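Local coordinates for protein putative polyketide cyclase SMa1630 (Sinorhizobium meliloti 1021, PDB 4U13) that is of unproven function but, as a putative polyketide cyclase with a SnoaL-like, NTF2-type fold, probably acts on a small organic molecule, at residues Asp5-Asp17 / Tyr94-Leu106. Residues are numbered along the deposited sequence; the frame is centred on the assembly and turned at random.
Sequences DLPDIVNMYFDAD and YSFTIKDGRIARL
Y13 and F96 meet as a T-shaped pair: the ring centroids lie 5.5 Å apart, the planes stand at 70°, and the edge of F96 is directed at the face of Y13. Both faces of F96 are also covered. V10 CG1 makes a CH-pi contact on one side, 4.2 Å from the F96 centroid and near the ring normal, while L106 CD1 rests over the centre of the other. F14 extends the aromatic cluster, its CE2 reaching F96 CZ at 3.8 Å and its CZ lying over one face of Y94; in both pairs the rings are obliquely inclined. The Y13 side chain points CG away from its backbone N (chi1 178°), which carries the ring from the helix across to F96 and Y94.

These contacts pack the N-terminal helix against the concave side of the curved sheet, as in the alpha+beta cone of NTF2-like proteins. Helix 8-17 and strand 94-99 run at 127° to each other, their axes approaching to 10.0 Å, and no direct hydrogen bond joins the segments.

Aliphatic packing takes over toward the hairpin turn. I9 CG2 presses on I98 CD1 at 3.5 Å, tighter than a usual carbon contact, as the two side chains pass in opposite directions. CG1 and CD1 of I9 abut G101 O, and CG1 also meets I103 CG1.

The polar link is indirect: one water lies 2.8 Å from Y13 OH and 2.9 Å from Y94 OH, hydrogen-bonded to both, and donates to D17 OD2. W52 NE1 hydrogen-bonds the other carboxylate oxygen of D17, OD1, which probably restrains the carboxylate that meets the water.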
# COMPACT_ATOMS: atom_id res chain seq x y z
N ASP A 5 5.38 -11.88 -4.40
CA ASP A 5 5.82 -13.04 -3.61
C ASP A 5 4.72 -13.57 -2.72
O ASP A 5 4.84 -14.68 -2.22
CB ASP A 5 7.01 -12.72 -2.69
CG ASP A 5 8.24 -12.23 -3.44
OD1 ASP A 5 8.21 -12.20 -4.68
OD2 ASP A 5 9.24 -11.87 -2.80
N LEU A 6 3.67 -12.78 -2.50
CA LEU A 6 2.60 -13.17 -1.60
C LEU A 6 1.50 -13.81 -2.37
O LEU A 6 1.31 -13.47 -3.51
CB LEU A 6 2.07 -11.94 -0.87
CG LEU A 6 3.04 -11.33 0.14
CD1 LEU A 6 2.52 -10.04 0.77
CD2 LEU A 6 3.34 -12.36 1.22
N PRO A 7 0.80 -14.79 -1.79
CA PRO A 7 -0.48 -15.27 -2.36
C PRO A 7 -1.46 -14.09 -2.56
O PRO A 7 -1.49 -13.16 -1.75
CB PRO A 7 -1.03 -16.22 -1.30
CG PRO A 7 0.09 -16.56 -0.40
CD PRO A 7 1.19 -15.53 -0.57
N ASP A 8 -2.27 -14.11 -3.60
CA ASP A 8 -3.18 -12.99 -3.85
C ASP A 8 -3.98 -12.59 -2.61
O ASP A 8 -4.20 -11.42 -2.37
CB ASP A 8 -4.16 -13.34 -4.95
CG ASP A 8 -3.53 -13.29 -6.31
OD1 ASP A 8 -2.50 -12.60 -6.43
OD2 ASP A 8 -4.07 -13.92 -7.24
N ILE A 9 -4.44 -13.58 -1.86
CA ILE A 9 -5.33 -13.32 -0.77
C ILE A 9 -4.64 -12.59 0.41
O ILE A 9 -5.26 -11.76 1.07
CB ILE A 9 -6.04 -14.60 -0.31
CG1 ILE A 9 -7.23 -14.26 0.59
CG2 ILE A 9 -5.08 -15.51 0.41
CD1 ILE A 9 -8.33 -13.50 -0.13
N VAL A 10 -3.38 -12.91 0.69
CA VAL A 10 -2.62 -12.25 1.72
C VAL A 10 -2.41 -10.80 1.28
O VAL A 10 -2.51 -9.84 2.06
CB VAL A 10 -1.28 -12.94 1.91
CG1 VAL A 10 -0.37 -12.09 2.78
CG2 VAL A 10 -1.49 -14.31 2.53
N ASN A 11 -2.13 -10.62 0.02
CA ASN A 11 -1.98 -9.27 -0.50
C ASN A 11 -3.24 -8.39 -0.38
O ASN A 11 -3.17 -7.17 -0.17
CB ASN A 11 -1.61 -9.40 -1.94
CG ASN A 11 -0.69 -8.33 -2.36
OD1 ASN A 11 0.53 -8.55 -2.35
ND2 ASN A 11 -1.24 -7.16 -2.72
N MSE A 12 -4.40 -9.03 -0.52
CA MSE A 12 -5.67 -8.36 -0.35
C MSE A 12 -5.88 -7.92 1.09
O MSE A 12 -6.36 -6.83 1.33
CB MSE A 12 -6.75 -9.34 -0.80
CG MSE A 12 -8.15 -8.71 -0.90
SE MSE A 12 -9.55 -10.08 -1.40
CE MSE A 12 -8.68 -10.69 -3.11
N TYR A 13 -5.51 -8.77 2.05
CA TYR A 13 -5.50 -8.40 3.44
C TYR A 13 -4.75 -7.09 3.69
O TYR A 13 -5.32 -6.14 4.21
CB TYR A 13 -4.94 -9.53 4.32
CG TYR A 13 -4.91 -9.10 5.75
CD1 TYR A 13 -6.02 -9.23 6.55
CD2 TYR A 13 -3.82 -8.42 6.24
CE1 TYR A 13 -6.02 -8.74 7.84
CE2 TYR A 13 -3.80 -7.91 7.53
CZ TYR A 13 -4.90 -8.08 8.32
OH TYR A 13 -4.89 -7.58 9.62
N PHE A 14 -3.50 -6.99 3.25
CA PHE A 14 -2.69 -5.82 3.56
C PHE A 14 -3.11 -4.59 2.80
O PHE A 14 -2.98 -3.48 3.32
CB PHE A 14 -1.22 -6.09 3.27
CG PHE A 14 -0.58 -6.95 4.32
CD1 PHE A 14 -0.36 -6.45 5.57
CD2 PHE A 14 -0.29 -8.27 4.08
CE1 PHE A 14 0.21 -7.23 6.55
CE2 PHE A 14 0.29 -9.05 5.03
CZ PHE A 14 0.50 -8.53 6.30
N ASP A 15 -3.67 -4.75 1.60
CA ASP A 15 -4.16 -3.59 0.79
C ASP A 15 -5.38 -2.96 1.45
O ASP A 15 -5.54 -1.70 1.53
CB ASP A 15 -4.58 -4.02 -0.62
CG ASP A 15 -3.38 -4.30 -1.56
OD1 ASP A 15 -2.33 -3.63 -1.44
OD2 ASP A 15 -3.48 -5.17 -2.46
N ALA A 16 -6.20 -3.85 1.97
CA ALA A 16 -7.42 -3.45 2.65
C ALA A 16 -7.17 -2.88 4.03
O ALA A 16 -7.77 -1.88 4.39
CB ALA A 16 -8.35 -4.65 2.75
N ASP A 17 -6.30 -3.54 4.79
CA ASP A 17 -5.83 -3.02 6.04
C ASP A 17 -5.30 -1.61 5.81
O ASP A 17 -5.68 -0.65 6.42
CB ASP A 17 -4.73 -3.94 6.57
CG ASP A 17 -4.28 -3.58 7.98
OD1 ASP A 17 -5.08 -3.00 8.72
OD2 ASP A 17 -3.14 -3.94 8.37
N TYR A 94 3.10 -12.26 10.84
CA TYR A 94 1.72 -12.62 10.52
C TYR A 94 1.67 -14.02 9.86
O TYR A 94 2.14 -14.18 8.73
CB TYR A 94 1.14 -11.58 9.53
CG TYR A 94 0.72 -10.23 10.11
CD1 TYR A 94 1.61 -9.41 10.84
CD2 TYR A 94 -0.58 -9.75 9.89
CE1 TYR A 94 1.22 -8.17 11.35
CE2 TYR A 94 -0.98 -8.51 10.39
CZ TYR A 94 -0.08 -7.71 11.11
OH TYR A 94 -0.49 -6.48 11.58
N SER A 95 1.10 -15.00 10.56
CA SER A 95 0.96 -16.35 9.99
C SER A 95 -0.42 -16.60 9.51
O SER A 95 -1.33 -16.71 10.28
CB SER A 95 1.30 -17.44 11.03
OG SER A 95 2.63 -17.27 11.46
N PHE A 96 -0.56 -16.73 8.22
CA PHE A 96 -1.87 -16.87 7.61
C PHE A 96 -2.08 -18.32 7.19
O PHE A 96 -1.20 -18.92 6.59
CB PHE A 96 -1.92 -16.07 6.31
CG PHE A 96 -1.90 -14.57 6.46
CD1 PHE A 96 -0.66 -13.88 6.57
CD2 PHE A 96 -3.08 -13.81 6.37
CE1 PHE A 96 -0.63 -12.48 6.65
CE2 PHE A 96 -3.05 -12.43 6.41
CZ PHE A 96 -1.83 -11.76 6.57
N THR A 97 -3.27 -18.85 7.46
CA THR A 97 -3.68 -20.13 6.92
C THR A 97 -4.81 -19.89 5.96
O THR A 97 -5.81 -19.26 6.28
CB THR A 97 -4.14 -21.09 8.02
OG1 THR A 97 -3.13 -21.14 9.03
CG2 THR A 97 -4.36 -22.48 7.47
N ILE A 98 -4.62 -20.48 4.79
CA ILE A 98 -5.44 -20.28 3.61
C ILE A 98 -6.18 -21.59 3.33
O ILE A 98 -5.55 -22.59 3.07
CB ILE A 98 -4.53 -20.04 2.38
CG1 ILE A 98 -3.48 -18.96 2.66
CG2 ILE A 98 -5.36 -19.66 1.17
CD1 ILE A 98 -4.08 -17.62 3.01
N LYS A 99 -7.51 -21.58 3.39
CA LYS A 99 -8.31 -22.72 2.97
C LYS A 99 -9.26 -22.17 1.94
O LYS A 99 -10.10 -21.33 2.25
CB LYS A 99 -9.09 -23.33 4.15
N ASP A 100 -9.06 -22.58 0.69
CA ASP A 100 -10.01 -22.29 -0.41
C ASP A 100 -10.09 -20.81 -0.81
O ASP A 100 -11.19 -20.21 -0.91
CB ASP A 100 -11.40 -22.83 -0.05
CG ASP A 100 -11.43 -24.33 -0.00
OD1 ASP A 100 -11.57 -24.98 -1.07
OD2 ASP A 100 -11.29 -24.87 1.11
N GLY A 101 -8.92 -20.22 -1.06
CA GLY A 101 -8.87 -18.84 -1.52
C GLY A 101 -9.36 -17.82 -0.51
O GLY A 101 -9.62 -16.69 -0.89
N ARG A 102 -9.55 -18.23 0.75
CA ARG A 102 -9.86 -17.35 1.87
C ARG A 102 -8.89 -17.59 3.00
O ARG A 102 -8.13 -18.53 3.01
CB ARG A 102 -11.26 -17.60 2.42
CG ARG A 102 -12.40 -17.34 1.45
CD ARG A 102 -13.07 -15.99 1.65
NE ARG A 102 -13.56 -15.46 0.38
CZ ARG A 102 -14.70 -14.79 0.19
NH1 ARG A 102 -15.53 -14.53 1.20
NH2 ARG A 102 -15.00 -14.37 -1.03
N ILE A 103 -8.94 -16.73 3.99
CA ILE A 103 -8.11 -16.94 5.15
C ILE A 103 -8.92 -17.69 6.21
O ILE A 103 -10.02 -17.22 6.60
CB ILE A 103 -7.58 -15.58 5.65
CG1 ILE A 103 -6.68 -14.98 4.58
CG2 ILE A 103 -6.82 -15.70 6.96
CD1 ILE A 103 -6.46 -13.51 4.80
N ALA A 104 -8.39 -18.83 6.67
CA ALA A 104 -9.04 -19.61 7.73
C ALA A 104 -8.49 -19.25 9.06
O ALA A 104 -9.17 -19.39 10.06
CB ALA A 104 -8.83 -21.08 7.50
N ARG A 105 -7.26 -18.74 9.08
CA ARG A 105 -6.64 -18.38 10.35
C ARG A 105 -5.51 -17.38 10.16
O ARG A 105 -4.79 -17.41 9.18
CB ARG A 105 -6.10 -19.63 11.04
CG ARG A 105 -5.59 -19.35 12.44
CD ARG A 105 -4.76 -20.47 13.06
NE ARG A 105 -5.55 -21.20 14.04
CZ ARG A 105 -5.66 -20.90 15.34
NH1 ARG A 105 -6.46 -21.65 16.10
NH2 ARG A 105 -5.00 -19.87 15.89
N LEU A 106 -5.36 -16.48 11.12
CA LEU A 106 -4.29 -15.52 11.12
C LEU A 106 -3.82 -15.37 12.55
O LEU A 106 -4.59 -14.96 13.35
CB LEU A 106 -4.80 -14.18 10.62
CG LEU A 106 -3.82 -13.03 10.85
CD1 LEU A 106 -2.46 -13.35 10.27
CD2 LEU A 106 -4.30 -11.72 10.28
O HOH W 1 -2.96 -5.65 10.32